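Side-chain contacts in hydrogenase maturation factor (Thermoanaerobacter tengcongensis, PDB 3VTH), which probably transfers the carbamoyl group of carbamoyl phosphate to the C-terminal cysteine of HypE, using ATP, during [NiFe]-hydrogenase maturation: residues I146-I149 / A154-S157; N341-E346 / V363-D368; S98-G103 / L449-P454; P141-I146 / I423-G428; R26-N31 / K68-S73. All blocks are in the same frame, centred on the assembly; numbering follows the deposited sequence.

Contact 1: I146-I149 / A154-S157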
# COMPACT_ATOMS: atom_id res chain seq x y z
N ILE A 146 10.50 -12.59 -10.12
CA ILE A 146 9.81 -13.83 -10.51
C ILE A 146 9.08 -13.63 -11.85
O ILE A 146 8.28 -12.71 -11.98
CB ILE A 146 8.86 -14.34 -9.38
CG1 ILE A 146 9.68 -14.92 -8.22
CG2 ILE A 146 7.85 -15.41 -9.89
CD1 ILE A 146 8.90 -15.07 -6.88
N GLU A 147 9.37 -14.49 -12.83
CA GLU A 147 8.75 -14.40 -14.14
C GLU A 147 7.51 -15.28 -14.26
O GLU A 147 6.63 -15.01 -15.07
CB GLU A 147 9.73 -14.82 -15.24
CG GLU A 147 11.04 -14.06 -15.24
CD GLU A 147 12.00 -14.58 -16.29
OE1 GLU A 147 11.78 -15.69 -16.83
OE2 GLU A 147 12.99 -13.89 -16.58
N ASP A 148 7.47 -16.35 -13.47
CA ASP A 148 6.50 -17.42 -13.65
C ASP A 148 6.63 -18.36 -12.46
O ASP A 148 7.62 -18.29 -11.73
CB ASP A 148 6.81 -18.19 -14.95
CG ASP A 148 5.61 -18.98 -15.50
OD1 ASP A 148 4.47 -18.85 -14.99
OD2 ASP A 148 5.82 -19.76 -16.45
N ILE A 149 5.64 -19.23 -12.29
CA ILE A 149 5.65 -20.25 -11.25
C ILE A 149 5.52 -21.59 -11.97
O ILE A 149 5.21 -21.59 -13.16
CB ILE A 149 4.50 -20.04 -10.21
CG1 ILE A 149 3.10 -20.04 -10.87
CG2 ILE A 149 4.73 -18.75 -9.46
CD1 ILE A 149 2.53 -21.44 -11.16
N ALA A 154 15.28 -21.04 -12.34
CA ALA A 154 15.11 -20.93 -13.78
C ALA A 154 13.95 -20.01 -14.19
O ALA A 154 13.88 -19.57 -15.33
CB ALA A 154 14.94 -22.33 -14.43
N LYS A 155 13.02 -19.75 -13.27
CA LYS A 155 11.89 -18.84 -13.56
C LYS A 155 12.03 -17.50 -12.82
O LYS A 155 11.02 -16.84 -12.50
CB LYS A 155 10.55 -19.51 -13.23
CG LYS A 155 10.26 -20.75 -14.09
CD LYS A 155 8.83 -21.22 -13.94
CE LYS A 155 8.61 -22.54 -14.70
NZ LYS A 155 8.60 -22.33 -16.17
N THR A 156 13.27 -17.12 -12.54
CA THR A 156 13.57 -15.83 -11.91
C THR A 156 14.69 -15.18 -12.74
O THR A 156 15.29 -15.83 -13.60
CB THR A 156 14.11 -15.98 -10.47
OG1 THR A 156 15.40 -16.59 -10.51
CG2 THR A 156 13.17 -16.83 -9.57
N SER A 157 15.00 -13.90 -12.49
CA SER A 157 16.11 -13.32 -13.26
C SER A 157 17.49 -13.83 -12.81
O SER A 157 18.51 -13.43 -13.39
CB SER A 157 16.03 -11.80 -13.33
OG SER A 157 15.58 -11.24 -12.14
O HOH W 1 9.90 -18.45 -10.11
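Lys155 meets Glu147 and Asp148 with both its backbone and its side chain. Its carbonyl takes the amide of Glu147, with 2.9 Å from Glu147 N to Lys155 O and a nearly straight N-H...O angle of 167°. A water donates to Asp148 O at 2.8 Å and, weakly, to Lys155 O, so a second link runs beside the direct one. The lysine chain then lies alongside Asp148, the two side chains pointing the same way. Lys155 CD packs on Asp148 CB at 3.8 Å and comes within 3.7 Å of Ile149 O. The chain stays extended until its last torsion, where a bend (chi4 -72°) leaves NZ 3.8 Å from Asp148 OD2, a long salt bridge. With an alanine here, the methylene chain packed beside Asp148 and its ammonium are gone, which would probably open a gap beside Asp148 CB and leave OD2 without this charged neighbour.

A single beta bridge, Ile146 with Thr156, ties together this part of the connection between the zinc ligands Cys139 and Cys164. CB of both bridged residues points away from the facing segment, yet Ile146 CG1 and Thr156 CG2 still approach to 4.2 Å.

Further out, the other carboxylate oxygen, Asp148 OD1, forms a salt bridge with Arg451 NH1, a closer pairing than the long one to the lysine. Glu147 lays CB beside Lys155 O but sends its carboxylate to Lys159. Thr156 OG1 is hydrogen-bonded to Arg153 O and Met158 N, while Asp148 N is buried with no partner in the model.

Contact 2: N341-E346 / V363-D368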
# COMPACT_ATOMS: atom_id res chain seq x y z
N ASN A 341 18.19 -0.39 -16.21
CA ASN A 341 19.37 0.48 -16.26
C ASN A 341 19.28 1.53 -17.38
O ASN A 341 19.46 2.74 -17.12
CB ASN A 341 20.65 -0.36 -16.41
CG ASN A 341 20.92 -1.24 -15.19
OD1 ASN A 341 20.66 -0.85 -14.06
ND2 ASN A 341 21.45 -2.43 -15.43
N GLU A 342 18.98 1.07 -18.60
CA GLU A 342 18.93 1.98 -19.75
C GLU A 342 17.88 3.07 -19.57
O GLU A 342 18.13 4.23 -19.90
CB GLU A 342 18.62 1.22 -21.03
CG GLU A 342 19.79 0.46 -21.58
CD GLU A 342 19.37 -0.64 -22.55
OE1 GLU A 342 18.88 -1.68 -22.07
OE2 GLU A 342 19.54 -0.46 -23.77
N GLU A 343 16.72 2.68 -19.06
CA GLU A 343 15.59 3.56 -18.79
C GLU A 343 15.99 4.64 -17.79
O GLU A 343 15.74 5.84 -18.01
CB GLU A 343 14.41 2.71 -18.24
CG GLU A 343 13.18 3.48 -17.80
CD GLU A 343 12.08 2.58 -17.18
OE1 GLU A 343 12.36 1.45 -16.69
OE2 GLU A 343 10.93 3.06 -17.17
N ALA A 344 16.64 4.22 -16.70
CA ALA A 344 17.07 5.14 -15.65
C ALA A 344 18.08 6.18 -16.15
O ALA A 344 17.94 7.37 -15.90
CB ALA A 344 17.62 4.37 -14.46
N LEU A 345 19.09 5.72 -16.87
CA LEU A 345 20.13 6.61 -17.39
C LEU A 345 19.57 7.65 -18.37
O LEU A 345 20.06 8.79 -18.42
CB LEU A 345 21.23 5.79 -18.07
CG LEU A 345 22.15 4.98 -17.16
CD1 LEU A 345 22.86 3.92 -18.00
CD2 LEU A 345 23.18 5.88 -16.45
N GLU A 346 18.56 7.27 -19.13
CA GLU A 346 17.92 8.19 -20.07
C GLU A 346 16.93 9.13 -19.37
O GLU A 346 17.03 10.34 -19.52
CB GLU A 346 17.26 7.42 -21.22
CG GLU A 346 16.64 8.28 -22.33
CD GLU A 346 17.62 9.23 -23.02
OE1 GLU A 346 17.20 10.35 -23.39
OE2 GLU A 346 18.82 8.87 -23.21
N VAL A 363 12.03 -7.80 -12.93
CA VAL A 363 10.94 -8.25 -13.78
C VAL A 363 9.68 -7.44 -13.52
O VAL A 363 9.01 -7.00 -14.45
CB VAL A 363 10.65 -9.77 -13.57
CG1 VAL A 363 9.49 -10.21 -14.46
CG2 VAL A 363 11.94 -10.60 -13.88
N ASN A 364 9.36 -7.26 -12.24
CA ASN A 364 8.15 -6.58 -11.83
C ASN A 364 8.52 -5.40 -10.94
O ASN A 364 8.91 -5.58 -9.79
CB ASN A 364 7.23 -7.56 -11.08
CG ASN A 364 6.93 -8.82 -11.90
OD1 ASN A 364 7.28 -9.94 -11.50
ND2 ASN A 364 6.31 -8.64 -13.07
N ARG A 365 8.41 -4.18 -11.46
CA ARG A 365 8.77 -3.02 -10.65
C ARG A 365 7.71 -2.86 -9.56
O ARG A 365 6.57 -3.31 -9.73
CB ARG A 365 8.87 -1.76 -11.52
CG ARG A 365 7.54 -1.03 -11.71
CD ARG A 365 7.69 -0.02 -12.80
NE ARG A 365 7.68 -0.64 -14.12
CZ ARG A 365 8.17 -0.07 -15.21
NH1 ARG A 365 8.73 1.14 -15.13
NH2 ARG A 365 8.12 -0.71 -16.37
N ILE A 366 8.09 -2.23 -8.43
CA ILE A 366 7.17 -2.06 -7.31
C ILE A 366 7.68 -0.97 -6.37
O ILE A 366 8.84 -0.96 -5.99
CB ILE A 366 6.93 -3.42 -6.54
CG1 ILE A 366 5.91 -3.26 -5.41
CG2 ILE A 366 8.25 -4.03 -6.03
CD1 ILE A 366 5.26 -4.63 -4.94
N ASP A 367 6.81 -0.01 -6.04
CA ASP A 367 7.20 1.08 -5.15
C ASP A 367 7.36 0.65 -3.69
O ASP A 367 6.86 -0.40 -3.30
CB ASP A 367 6.15 2.19 -5.23
CG ASP A 367 6.33 3.04 -6.47
OD1 ASP A 367 7.35 3.74 -6.58
OD2 ASP A 367 5.45 2.98 -7.36
N ASP A 368 8.02 1.48 -2.89
CA ASP A 368 8.01 1.28 -1.45
C ASP A 368 6.60 1.40 -0.90
O ASP A 368 5.80 2.20 -1.40
CB ASP A 368 8.90 2.33 -0.76
CG ASP A 368 10.35 2.25 -1.19
OD1 ASP A 368 10.80 1.16 -1.66
OD2 ASP A 368 11.05 3.30 -1.08
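Glu343 and Arg365 reach across from helix and loop to meet at their charged ends, their alpha carbons 12.5 Å apart. The glutamate does it with a straight arm: CG lies anti to the backbone N (chi1 176°) and the chain stays extended beyond. Arg365 takes a more bent path, with CG lodged between its own N and carbonyl carbon (chi1 87°) and a further bend at chi3. The two chains cross at about a right angle. Glu343 OE2 sits at the edge of the guanidinium, near its plane, 3.6 Å from Arg365 NH1; the carboxylate itself is turned 82° from that plane, and the pair is a salt bridge without a hydrogen bond.

Both segments belong to the YrdC-like domain, one on helix 341-347, the other in the loop leading into strand 370-374. That loop also carries Asp367, seen as a magnesium ligand in a structure of this protein, though it does not hold the metal in this model. The side chain of Arg365 is about 10 Å from the bound magnesium ion.

Both charged ends are also tied to the stretch just before the helix: Glu343 OE1 is hydrogen-bonded to the backbone amides of Lys339 and Asp340, and Arg365 NH1 to the carbonyl of Ile337.

Contact 3: S98-G103 / L449-P454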
# COMPACT_ATOMS: atom_id res chain seq x y z
N SER A 98 10.10 -29.60 -10.23
CA SER A 98 8.78 -28.98 -10.13
C SER A 98 7.84 -29.46 -11.24
O SER A 98 8.29 -29.81 -12.32
CB SER A 98 8.91 -27.46 -10.18
OG SER A 98 9.60 -26.99 -9.04
N LYS A 99 6.53 -29.45 -10.97
CA LYS A 99 5.55 -29.88 -11.98
C LYS A 99 4.50 -28.80 -12.23
O LYS A 99 3.97 -28.20 -11.30
CB LYS A 99 4.87 -31.19 -11.55
CG LYS A 99 5.84 -32.34 -11.27
CD LYS A 99 5.10 -33.68 -11.07
CE LYS A 99 6.02 -34.89 -11.26
NZ LYS A 99 7.25 -34.84 -10.41
N GLU A 100 4.22 -28.54 -13.51
CA GLU A 100 3.18 -27.62 -13.93
C GLU A 100 1.92 -28.43 -14.28
O GLU A 100 1.89 -29.13 -15.28
CB GLU A 100 3.66 -26.77 -15.13
CG GLU A 100 2.56 -26.03 -15.91
CD GLU A 100 1.83 -24.99 -15.07
OE1 GLU A 100 2.46 -23.97 -14.71
OE2 GLU A 100 0.64 -25.21 -14.78
N ASP A 101 0.91 -28.36 -13.43
CA ASP A 101 -0.31 -29.14 -13.51
C ASP A 101 -1.52 -28.21 -13.64
O ASP A 101 -2.60 -28.55 -13.28
CB ASP A 101 -0.45 -29.95 -12.22
CG ASP A 101 -1.48 -31.07 -12.30
OD1 ASP A 101 -1.87 -31.49 -13.37
OD2 ASP A 101 -1.89 -31.56 -11.24
N GLY A 102 -1.30 -27.02 -14.14
CA GLY A 102 -2.38 -26.07 -14.32
C GLY A 102 -3.08 -25.37 -13.16
O GLY A 102 -4.08 -24.74 -13.38
N GLY A 103 -2.60 -25.42 -11.94
CA GLY A 103 -3.28 -24.63 -10.94
C GLY A 103 -2.77 -23.19 -10.85
O GLY A 103 -2.32 -22.63 -11.80
N LEU A 449 0.71 -14.34 -14.32
CA LEU A 449 1.37 -14.86 -13.13
C LEU A 449 0.42 -15.74 -12.29
O LEU A 449 0.80 -16.82 -11.83
CB LEU A 449 1.95 -13.72 -12.29
CG LEU A 449 2.84 -14.13 -11.11
CD1 LEU A 449 3.95 -15.08 -11.55
CD2 LEU A 449 3.41 -12.89 -10.47
N PHE A 450 -0.81 -15.26 -12.11
CA PHE A 450 -1.79 -15.98 -11.28
C PHE A 450 -2.84 -16.79 -12.06
O PHE A 450 -3.77 -17.32 -11.46
CB PHE A 450 -2.43 -15.02 -10.27
CG PHE A 450 -1.43 -14.36 -9.38
CD1 PHE A 450 -0.66 -15.12 -8.49
CD2 PHE A 450 -1.21 -12.98 -9.45
CE1 PHE A 450 0.29 -14.51 -7.67
CE2 PHE A 450 -0.26 -12.37 -8.63
CZ PHE A 450 0.49 -13.14 -7.74
N ARG A 451 -2.65 -16.90 -13.38
CA ARG A 451 -3.54 -17.69 -14.25
C ARG A 451 -5.01 -17.23 -14.18
O ARG A 451 -5.93 -18.04 -14.16
CB ARG A 451 -3.41 -19.19 -13.95
CG ARG A 451 -2.13 -19.84 -14.50
CD ARG A 451 -0.91 -19.59 -13.63
NE ARG A 451 0.18 -20.48 -14.01
CZ ARG A 451 1.42 -20.08 -14.32
NH1 ARG A 451 1.75 -18.79 -14.26
NH2 ARG A 451 2.33 -20.99 -14.67
N VAL A 452 -5.21 -15.92 -14.14
CA VAL A 452 -6.54 -15.34 -14.06
C VAL A 452 -7.04 -14.99 -15.47
O VAL A 452 -6.38 -14.26 -16.22
CB VAL A 452 -6.57 -14.05 -13.18
CG1 VAL A 452 -7.99 -13.50 -13.07
CG2 VAL A 452 -5.98 -14.31 -11.78
N ASP A 453 -8.20 -15.52 -15.83
CA ASP A 453 -8.90 -15.07 -17.02
C ASP A 453 -10.23 -14.45 -16.59
O ASP A 453 -11.20 -15.16 -16.34
CB ASP A 453 -9.08 -16.23 -18.03
CG ASP A 453 -7.76 -16.65 -18.69
OD1 ASP A 453 -6.74 -15.90 -18.63
OD2 ASP A 453 -7.73 -17.74 -19.30
N PRO A 454 -10.27 -13.11 -16.45
CA PRO A 454 -11.47 -12.47 -15.94
C PRO A 454 -12.70 -12.86 -16.74
O PRO A 454 -12.64 -12.94 -17.98
CB PRO A 454 -11.17 -10.97 -16.12
CG PRO A 454 -9.68 -10.90 -16.01
CD PRO A 454 -9.19 -12.13 -16.69
O HOH W 2 -0.61 -23.08 -14.05
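Bends at the second torsion bring Glu100 and Arg451 together: chi2 is 63° in the glutamate, whose first torsion sets CG opposite the backbone N, and 80° in the arginine, whose CG stands opposite the carbonyl carbon. The chains arrive from opposite directions with carboxylate and guanidinium only 22° from coplanar. Arg451 NH2 donates to Glu100 OE1 at 3.0 Å, a hydrogen bond that is also a salt bridge. OE1 is met on its syn side, though from somewhat out of the carboxylate plane, and it lies in the guanidinium plane at the edge of the group.

A water joins the same edge. It accepts from Arg451 NE at 2.7 Å and donates both to Glu100 OE2 at 2.6 Å and to Gly103 O at 2.9 Å, so one water links the side chains to the loop backbone. Gly103 O also rests 3.8 Å from Arg451 CD.

This is a surface junction between two distant parts of the chain. Glu100 sits in the loop after strand 93-95, an outer strand of the acylphosphatase-like sheet; Arg451 follows helix 433-449 of the Kae1-like domain, just where the chain has left the helix.

Each group has further partners. Gly102 N donates to Glu100 OE2 at 2.7 Å, on the anti side, a bond within the same loop, and Ser46 OG adds a weak bond to the same oxygen. On the arginine, NH1 forms a salt bridge with Asp148 OD1 and a weak bond to Leu449 O.

Contact 4: P141-I146 / I423-G428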
# COMPACT_ATOMS: atom_id res chain seq x y z
N PRO A 141 14.72 -10.47 -2.70
CA PRO A 141 13.67 -10.26 -3.68
C PRO A 141 12.94 -11.55 -3.98
O PRO A 141 13.54 -12.64 -3.93
CB PRO A 141 14.44 -9.80 -4.93
CG PRO A 141 15.82 -10.21 -4.72
CD PRO A 141 16.06 -10.19 -3.24
N ARG A 142 11.64 -11.42 -4.25
CA ARG A 142 10.82 -12.53 -4.67
C ARG A 142 10.00 -12.02 -5.85
O ARG A 142 10.45 -12.09 -6.98
CB ARG A 142 9.94 -13.07 -3.52
CG ARG A 142 10.72 -13.77 -2.37
CD ARG A 142 11.49 -15.02 -2.84
NE ARG A 142 12.08 -15.72 -1.69
CZ ARG A 142 13.27 -15.45 -1.16
NH1 ARG A 142 14.04 -14.51 -1.68
NH2 ARG A 142 13.69 -16.14 -0.10
N PHE A 143 8.81 -11.48 -5.57
CA PHE A 143 7.96 -10.91 -6.62
C PHE A 143 8.72 -10.14 -7.70
O PHE A 143 8.57 -10.41 -8.90
CB PHE A 143 6.90 -9.99 -6.00
CG PHE A 143 6.05 -9.29 -7.02
CD1 PHE A 143 6.05 -7.91 -7.12
CD2 PHE A 143 5.26 -10.03 -7.91
CE1 PHE A 143 5.26 -7.26 -8.08
CE2 PHE A 143 4.47 -9.38 -8.88
CZ PHE A 143 4.47 -8.01 -8.96
N SER A 144 9.57 -9.20 -7.27
CA SER A 144 10.28 -8.34 -8.22
C SER A 144 11.09 -9.11 -9.28
O SER A 144 11.28 -8.60 -10.37
CB SER A 144 11.22 -7.36 -7.51
OG SER A 144 12.15 -8.07 -6.70
N ILE A 145 11.57 -10.31 -8.95
CA ILE A 145 12.40 -11.06 -9.91
C ILE A 145 11.77 -12.35 -10.44
O ILE A 145 12.41 -13.10 -11.17
CB ILE A 145 13.80 -11.36 -9.34
CG1 ILE A 145 13.71 -12.29 -8.12
CG2 ILE A 145 14.54 -10.02 -9.00
CD1 ILE A 145 15.06 -12.86 -7.70
N ILE A 146 10.50 -12.59 -10.12
CA ILE A 146 9.81 -13.83 -10.51
C ILE A 146 9.08 -13.63 -11.85
O ILE A 146 8.28 -12.71 -11.98
CB ILE A 146 8.86 -14.34 -9.38
CG1 ILE A 146 9.68 -14.92 -8.22
CG2 ILE A 146 7.85 -15.41 -9.89
CD1 ILE A 146 8.90 -15.07 -6.88
N ILE A 423 -5.08 -8.21 -4.99
CA ILE A 423 -5.04 -6.77 -5.23
C ILE A 423 -3.60 -6.39 -5.67
O ILE A 423 -2.60 -6.84 -5.08
CB ILE A 423 -5.53 -5.96 -4.00
CG1 ILE A 423 -5.62 -4.46 -4.34
CG2 ILE A 423 -4.62 -6.21 -2.78
CD1 ILE A 423 -6.34 -3.58 -3.26
N SER A 424 -3.50 -5.60 -6.73
CA SER A 424 -2.19 -5.28 -7.28
C SER A 424 -1.46 -4.35 -6.35
O SER A 424 -2.07 -3.65 -5.53
CB SER A 424 -2.34 -4.61 -8.65
OG SER A 424 -2.74 -3.24 -8.54
N HIS A 425 -0.14 -4.32 -6.49
CA HIS A 425 0.63 -3.26 -5.87
C HIS A 425 0.18 -1.91 -6.41
O HIS A 425 -0.40 -1.82 -7.49
CB HIS A 425 2.13 -3.47 -6.12
CG HIS A 425 2.54 -3.40 -7.56
ND1 HIS A 425 2.41 -4.45 -8.44
CD2 HIS A 425 3.14 -2.40 -8.26
CE1 HIS A 425 2.89 -4.11 -9.62
NE2 HIS A 425 3.34 -2.87 -9.54
N HIS A 426 0.45 -0.86 -5.63
CA HIS A 426 0.21 0.53 -6.04
C HIS A 426 0.69 0.78 -7.47
O HIS A 426 1.85 0.51 -7.81
CB HIS A 426 0.99 1.43 -5.08
CG HIS A 426 0.96 2.88 -5.46
ND1 HIS A 426 2.03 3.51 -6.06
CD2 HIS A 426 0.02 3.83 -5.28
CE1 HIS A 426 1.74 4.79 -6.25
NE2 HIS A 426 0.53 5.01 -5.77
N ILE A 427 -0.22 1.28 -8.31
CA ILE A 427 0.11 1.58 -9.70
C ILE A 427 0.38 3.09 -9.84
O ILE A 427 1.38 3.49 -10.43
CB ILE A 427 -1.02 1.14 -10.67
CG1 ILE A 427 -1.28 -0.39 -10.56
CG2 ILE A 427 -0.75 1.60 -12.12
CD1 ILE A 427 -0.08 -1.27 -10.98
N GLY A 428 -0.50 3.91 -9.27
CA GLY A 428 -0.31 5.38 -9.27
C GLY A 428 -1.55 6.08 -9.82
O GLY A 428 -2.52 5.43 -10.17
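Phe143 starts a short 3-10 turn, residues 143-145, and faces His425 in the irregular chain that follows strand 420-423; their alpha carbons are 10.6 Å apart. The turn is closed by Ile145 N to Arg142 O at 2.9 Å and by Ile146 N bonding to Phe143 O. On the other side, Ile427 and Gly428 together face Asn411 in a classic beta bulge. A side chain at Gly428 would collide with the carbonyl O of Ile427.

From these backbones the two rings bridge the distance. With chi1 at 176° the Phe143 ring swings away from its own amide and out toward His425, whereas His425 CG is tucked between N and the carbonyl carbon (chi1 64°). Phe143 CE1 comes to 4.0 Å from His425 ND1. With centroids 5.8 Å apart and planes at 58°, the rings meet obliquely.

The contact is buried where the first zinc finger meets the Kae1-like domain. Helix 433-449 holds the histidine from both nitrogens, Tyr446 OH bonding to ND1 and Tyr438 OH to NE2, and Leu449 of the same helix packs on Phe143.

Ile427 CD1 covers one face of the His425 ring, 4.0 Å above its plane and toward the rim. Ser424 OG donates to His425 O at 2.9 Å from above the carbonyl plane, a local side-chain-to-backbone bond. Beside Phe143, Arg142 NH1 donates to Pro141 O at 3.0 Å, and its guanidinium also reaches the carbonyls of Cys136 and Cys139, two ligands of the zinc ion.

Contact 5: R26-N31 / K68-S73. With PO4 (phosphate ion), chain E.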
# COMPACT_ATOMS: atom_id res chain seq x y z
N ARG A 26 10.89 -26.58 0.50
CA ARG A 26 11.46 -27.84 0.03
C ARG A 26 12.61 -28.32 0.92
O ARG A 26 12.54 -29.44 1.42
CB ARG A 26 11.81 -27.80 -1.46
CG ARG A 26 10.55 -27.82 -2.36
CD ARG A 26 10.87 -27.51 -3.80
NE ARG A 26 11.24 -26.10 -3.99
CZ ARG A 26 11.61 -25.56 -5.15
NH1 ARG A 26 11.67 -26.31 -6.26
NH2 ARG A 26 11.90 -24.26 -5.21
N PRO A 27 13.63 -27.47 1.18
CA PRO A 27 14.68 -27.94 2.10
C PRO A 27 14.19 -28.22 3.53
O PRO A 27 14.66 -29.18 4.15
CB PRO A 27 15.72 -26.79 2.10
CG PRO A 27 15.03 -25.62 1.48
CD PRO A 27 14.02 -26.20 0.52
N PHE A 28 13.27 -27.40 4.04
CA PHE A 28 12.63 -27.64 5.33
C PHE A 28 12.00 -29.06 5.39
O PHE A 28 12.26 -29.83 6.30
CB PHE A 28 11.58 -26.55 5.61
CG PHE A 28 10.78 -26.75 6.87
CD1 PHE A 28 9.42 -26.99 6.80
CD2 PHE A 28 11.39 -26.72 8.12
CE1 PHE A 28 8.65 -27.19 7.96
CE2 PHE A 28 10.63 -26.92 9.28
CZ PHE A 28 9.26 -27.15 9.20
N VAL A 29 11.20 -29.40 4.38
CA VAL A 29 10.52 -30.70 4.36
C VAL A 29 11.53 -31.83 4.27
O VAL A 29 11.41 -32.83 4.97
CB VAL A 29 9.47 -30.76 3.21
CG1 VAL A 29 9.06 -32.20 2.85
CG2 VAL A 29 8.24 -29.92 3.60
N PHE A 30 12.55 -31.65 3.43
CA PHE A 30 13.59 -32.66 3.31
C PHE A 30 14.19 -32.97 4.67
O PHE A 30 14.37 -34.14 5.05
CB PHE A 30 14.69 -32.19 2.35
CG PHE A 30 15.82 -33.17 2.21
CD1 PHE A 30 16.91 -33.12 3.08
CD2 PHE A 30 15.81 -34.14 1.21
CE1 PHE A 30 17.98 -34.04 2.96
CE2 PHE A 30 16.87 -35.07 1.07
CZ PHE A 30 17.95 -35.02 1.95
N ASN A 31 14.51 -31.91 5.40
CA ASN A 31 15.22 -32.07 6.66
C ASN A 31 14.35 -32.70 7.75
O ASN A 31 14.83 -33.58 8.46
CB ASN A 31 15.86 -30.74 7.10
CG ASN A 31 17.05 -30.34 6.22
OD1 ASN A 31 17.08 -29.24 5.66
ND2 ASN A 31 18.02 -31.24 6.09
N LYS A 68 2.98 -27.80 10.82
CA LYS A 68 1.94 -26.94 11.39
C LYS A 68 2.51 -26.00 12.45
O LYS A 68 2.09 -24.84 12.54
CB LYS A 68 0.78 -27.78 11.96
CG LYS A 68 0.04 -28.64 10.90
CD LYS A 68 -1.01 -29.54 11.52
CE LYS A 68 -2.01 -30.03 10.48
NZ LYS A 68 -3.00 -31.00 11.06
N GLU A 69 3.46 -26.48 13.25
CA GLU A 69 3.97 -25.73 14.41
C GLU A 69 5.07 -24.72 14.09
O GLU A 69 5.09 -23.62 14.65
CB GLU A 69 4.46 -26.67 15.51
CG GLU A 69 3.36 -27.09 16.47
CD GLU A 69 3.81 -28.19 17.43
OE1 GLU A 69 5.03 -28.40 17.60
OE2 GLU A 69 2.92 -28.84 18.01
N ASN A 70 6.03 -25.10 13.25
CA ASN A 70 7.04 -24.12 12.83
C ASN A 70 7.37 -24.15 11.36
O ASN A 70 8.46 -24.58 10.96
CB ASN A 70 8.29 -24.10 13.72
CG ASN A 70 8.92 -25.43 13.87
OD1 ASN A 70 8.56 -26.20 14.77
ND2 ASN A 70 9.89 -25.72 13.01
N PRO A 71 6.41 -23.70 10.54
CA PRO A 71 6.64 -23.60 9.12
C PRO A 71 7.71 -22.54 8.84
O PRO A 71 8.05 -21.75 9.72
CB PRO A 71 5.27 -23.14 8.59
CG PRO A 71 4.69 -22.37 9.69
CD PRO A 71 5.14 -23.06 10.94
N PRO A 72 8.23 -22.51 7.61
CA PRO A 72 9.26 -21.52 7.30
C PRO A 72 8.78 -20.10 7.59
O PRO A 72 7.57 -19.82 7.49
CB PRO A 72 9.51 -21.73 5.81
CG PRO A 72 9.13 -23.23 5.59
CD PRO A 72 7.92 -23.38 6.46
N SER A 73 9.72 -19.22 7.94
CA SER A 73 9.47 -17.85 8.38
C SER A 73 8.66 -16.99 7.40
O SER A 73 7.85 -16.15 7.81
CB SER A 73 10.83 -17.17 8.64
OG SER A 73 10.64 -15.83 9.07
P PO4 E . 11.06 -23.15 -1.81
O1 PO4 E . 12.12 -22.12 -1.51
O2 PO4 E . 9.93 -23.04 -0.82
O3 PO4 E . 10.51 -22.88 -3.18
O4 PO4 E . 11.66 -24.54 -1.73
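Phe28 brings its ring up to Pro72 and the backbone of Asn70, joining helix 25-35 to the turn that follows helix 57-69 in an acylphosphatase domain, an alpha/beta sandwich with both helices packed on one mixed sheet. In that turn Asn70 is the first residue to leave helical geometry.

The phenylalanine buries more surface than any other residue here. A chi1 of 175° carries its ring out from the helix into the turn. Pro72 meets the near part of the ring: its CD lies 3.9 Å from Phe28 CD1, and its CG 4.1 Å from Phe28 CG, an apolar contact in which the two side chains cross at about a right angle. The far part of the ring belongs to Asn70, whose carbonyl O comes within 3.2 Å of Phe28 CZ. Pro71 adds its CA, more loosely, near CE1. With an alanine in place of Phe28 the ring is lost, which would probably leave a gap over Pro72 and the Asn70 carbonyl, with little left to join helix to turn.

Two residues earlier on the same helix, Arg26 belongs to the predicted active site and holds a bound phosphate ion, along with the backbone amides of Gly22, Val23, Gly24 and Phe25. Asp152 forms a salt bridge with its NH1. The arginine grips the phosphate three times: N donates to O4 at 3.1 Å, NE to the same O4 at 2.8 Å, and NH2 to O3, also at 2.8 Å.

How the contacts relate
Contact 4 is the fully buried one, made by aromatic rings; contact 1 is partly buried and mixes backbone pairing with charge; contacts 2, 3 and 5 lie at the surface, the first two ionic and the last mostly apolar. Contacts 1 and 4 share Ile146, and Ser144 of 141-146 takes the amides of Val363 and Asn364 from contact 2. Leu449 of contact 3 packs on Ile146 as well, so the 141-146 loop takes part in or touches every contact except contact 5. That one stands apart within the acylphosphatase domain, touching contact 3 where Arg26 NH1 approaches Ser98 OG.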